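Side-chain contact in ribulose-1,5-bisphosphate carboxylase/oxygenase large subunit (Rhodopseudomonas palustris, PDB 3QFW), which probably catalyses a reaction other than carbon dioxide fixation, as Rubisco-like proteins, relatives of the carbon-fixing enzyme, generally do: residues Val117-Ile122 and Gly335-Leu340. Sequence-based numbering, arbitrary orientation.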
ATOM      1  N   VAL B 117      20.108  12.876   3.017  1.00 30.16           N
ATOM      2  CA  VAL B 117      21.067  13.448   2.073  1.00 29.60           C
ATOM      3  C   VAL B 117      20.481  14.714   1.458  1.00 30.38           C
ATOM      4  O   VAL B 117      21.115  15.776   1.446  1.00 29.44           O
ATOM      5  CB  VAL B 117      21.424  12.453   0.948  1.00 29.73           C
ATOM      6  CG1 VAL B 117      22.317  13.133  -0.105  1.00 29.85           C
ATOM      7  CG2 VAL B 117      22.093  11.210   1.517  1.00 29.99           C
ATOM      8  N   GLY B 118      19.263  14.585   0.942  1.00 28.55           N
ATOM      9  CA  GLY B 118      18.503  15.714   0.455  1.00 31.53           C
ATOM     10  C   GLY B 118      19.031  16.341  -0.828  1.00 28.08           C
ATOM     11  O   GLY B 118      20.008  15.877  -1.437  1.00 28.22           O
ATOM     12  N   LEU B 119      18.350  17.400  -1.247  1.00 29.53           N
ATOM     13  CA  LEU B 119      18.693  18.113  -2.469  1.00 29.94           C
ATOM     14  C   LEU B 119      20.146  18.586  -2.436  1.00 31.90           C
ATOM     15  O   LEU B 119      20.882  18.411  -3.405  1.00 28.85           O
ATOM     16  CB  LEU B 119      17.737  19.294  -2.673  1.00 30.89           C
ATOM     17  CG  LEU B 119      18.065  20.345  -3.743  1.00 33.44           C
ATOM     18  CD1 LEU B 119      18.143  19.721  -5.129  1.00 33.76           C
ATOM     19  CD2 LEU B 119      17.023  21.460  -3.704  1.00 32.56           C
ATOM     20  N   ALA B 120      20.563  19.172  -1.319  1.00 30.60           N
ATOM     21  CA  ALA B 120      21.926  19.696  -1.228  1.00 32.27           C
ATOM     22  C   ALA B 120      22.951  18.562  -1.283  1.00 34.52           C
ATOM     23  O   ALA B 120      23.981  18.677  -1.948  1.00 31.78           O
ATOM     24  CB  ALA B 120      22.104  20.532   0.025  1.00 28.02           C
ATOM     25  N   GLY B 121      22.646  17.455  -0.609  1.00 30.75           N
ATOM     26  CA  GLY B 121      23.526  16.297  -0.603  1.00 29.02           C
ATOM     27  C   GLY B 121      23.725  15.651  -1.959  1.00 32.80           C
ATOM     28  O   GLY B 121      24.858  15.339  -2.347  1.00 32.74           O
ATOM     29  N   ILE B 122      22.637  15.448  -2.695  1.00 28.66           N
ATOM     30  CA  ILE B 122      22.749  14.917  -4.048  1.00 30.34           C
ATOM     31  C   ILE B 122      23.569  15.847  -4.953  1.00 30.88           C
ATOM     32  O   ILE B 122      24.385  15.380  -5.727  1.00 30.50           O
ATOM     33  CB  ILE B 122      21.385  14.656  -4.696  1.00 30.55           C
ATOM     34  CG1 ILE B 122      21.578  14.156  -6.131  1.00 30.41           C
ATOM     35  CG2 ILE B 122      20.549  15.903  -4.686  1.00 33.58           C
ATOM     36  CD1 ILE B 122      20.334  14.242  -6.984  1.00 39.32           C
ATOM     37  N   GLY B 335      11.947  25.188 -12.363  1.00 30.84           N
ATOM     38  CA  GLY B 335      13.158  25.794 -11.859  1.00 32.49           C
ATOM     39  C   GLY B 335      14.241  24.741 -11.953  1.00 30.32           C
ATOM     40  O   GLY B 335      13.999  23.653 -12.475  1.00 32.90           O
ATOM     41  N   GLN B 336      15.426  25.048 -11.434  1.00 29.99           N
ATOM     42  CA  GLN B 336      16.586  24.179 -11.618  1.00 31.83           C
ATOM     43  C   GLN B 336      16.797  23.182 -10.481  1.00 33.71           C
ATOM     44  O   GLN B 336      17.670  22.323 -10.567  1.00 30.31           O
ATOM     45  CB  GLN B 336      17.857  25.013 -11.832  1.00 32.56           C
ATOM     46  CG  GLN B 336      17.854  25.795 -13.128  1.00 34.89           C
ATOM     47  CD  GLN B 336      19.044  26.730 -13.248  1.00 37.25           C
ATOM     48  OE1 GLN B 336      20.098  26.496 -12.653  1.00 37.95           O
ATOM     49  NE2 GLN B 336      18.878  27.800 -14.011  1.00 42.24           N
ATOM     50  N   ASP B 337      16.006  23.312  -9.419  1.00 30.97           N
ATOM     51  CA  ASP B 337      16.045  22.354  -8.315  1.00 30.40           C
ATOM     52  C   ASP B 337      15.143  21.153  -8.630  1.00 32.06           C
ATOM     53  O   ASP B 337      14.093  20.951  -8.012  1.00 31.05           O
ATOM     54  CB  ASP B 337      15.629  23.013  -7.001  1.00 31.36           C
ATOM     55  CG  ASP B 337      16.722  23.888  -6.405  1.00 35.25           C
ATOM     56  OD1 ASP B 337      17.904  23.740  -6.790  1.00 34.45           O
ATOM     57  OD2 ASP B 337      16.391  24.717  -5.531  1.00 31.39           O
ATOM     58  N   VAL B 338      15.581  20.361  -9.600  1.00 30.24           N
ATOM     59  CA  VAL B 338      14.775  19.294 -10.171  1.00 27.59           C
ATOM     60  C   VAL B 338      15.720  18.310 -10.846  1.00 32.28           C
ATOM     61  O   VAL B 338      16.804  18.693 -11.301  1.00 31.42           O
ATOM     62  CB  VAL B 338      13.791  19.857 -11.217  1.00 30.60           C
ATOM     63  CG1 VAL B 338      14.553  20.414 -12.425  1.00 27.98           C
ATOM     64  CG2 VAL B 338      12.781  18.799 -11.658  1.00 28.76           C
ATOM     65  N   MET B 339      15.332  17.041 -10.888  1.00 27.75           N
ATOM     66  CA  MET B 339      16.079  16.045 -11.657  1.00 30.97           C
ATOM     67  C   MET B 339      15.179  15.469 -12.756  1.00 33.58           C
ATOM     68  O   MET B 339      14.201  14.768 -12.470  1.00 29.49           O
ATOM     69  CB  MET B 339      16.602  14.933 -10.739  1.00 32.78           C
ATOM     70  CG  MET B 339      17.508  13.894 -11.417  1.00 31.06           C
ATOM     71  SD  MET B 339      18.485  12.912 -10.243  1.00 23.43           S
ATOM     72  CE  MET B 339      17.182  12.238  -9.189  1.00 29.69           C
ATOM     73  N   LEU B 340      15.499  15.774 -14.011  1.00 28.21           N
ATOM     74  CA  LEU B 340      14.692  15.297 -15.132  1.00 28.72           C
ATOM     75  C   LEU B 340      14.994  13.843 -15.479  1.00 31.14           C
ATOM     76  O   LEU B 340      16.120  13.485 -15.804  1.00 31.52           O
ATOM     77  CB  LEU B 340      14.892  16.192 -16.367  1.00 29.09           C
ATOM     78  CG  LEU B 340      14.649  17.692 -16.177  1.00 29.07           C
ATOM     79  CD1 LEU B 340      14.946  18.436 -17.468  1.00 29.03           C
ATOM     80  CD2 LEU B 340      13.238  17.995 -15.701  1.00 28.53           C
TER
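Leu119 lays one methyl over the flat face of the Asp337 carboxylate. Its CD2 is 3.6 Å from Asp337 CG and only slightly farther from OD1, OD2 and CB, so the methyl sits nearly over the middle of the group and leaves the oxygen rim to polar partners. The two side chains run at about a right angle. On Leu119, CG is anti to the backbone N (chi1 168°), which carries the branched end off the first turn of helix 118-126 to the acid. Asp337 is held from elsewhere: OD1 forms a salt bridge with Arg123, the residue following Ile122 on the same helix, and the backbone O accepts a hydrogen bond from Arg305. Asp337 is also the centre of an inverse gamma turn, closed by a weak bond from Val338 N to Gln336 O (3.0 Å). The charged end is thus tied to the helix that supplies the methyl, which should favour the ionised carboxylate.

One turn deeper, Ile122 reaches out fully extended, and its CD1 lies 4.0 Å from Met339 SD. The methionine runs straight as far as its sulfur and then bends (chi3 56°), keeping CE 4.3 Å from Ile122 CD1. Both side chains are buried and also touch Leu133, while Ile122 adds Ile315 and Met339 adds Thr317. These residues belong to the adjoining strands 133-138 and 315-319. Packing of a helix against strand starts and the loop before strand 339-341 is consistent with closure of the N-terminal end of the Rubisco-type alpha/beta (TIM) barrel.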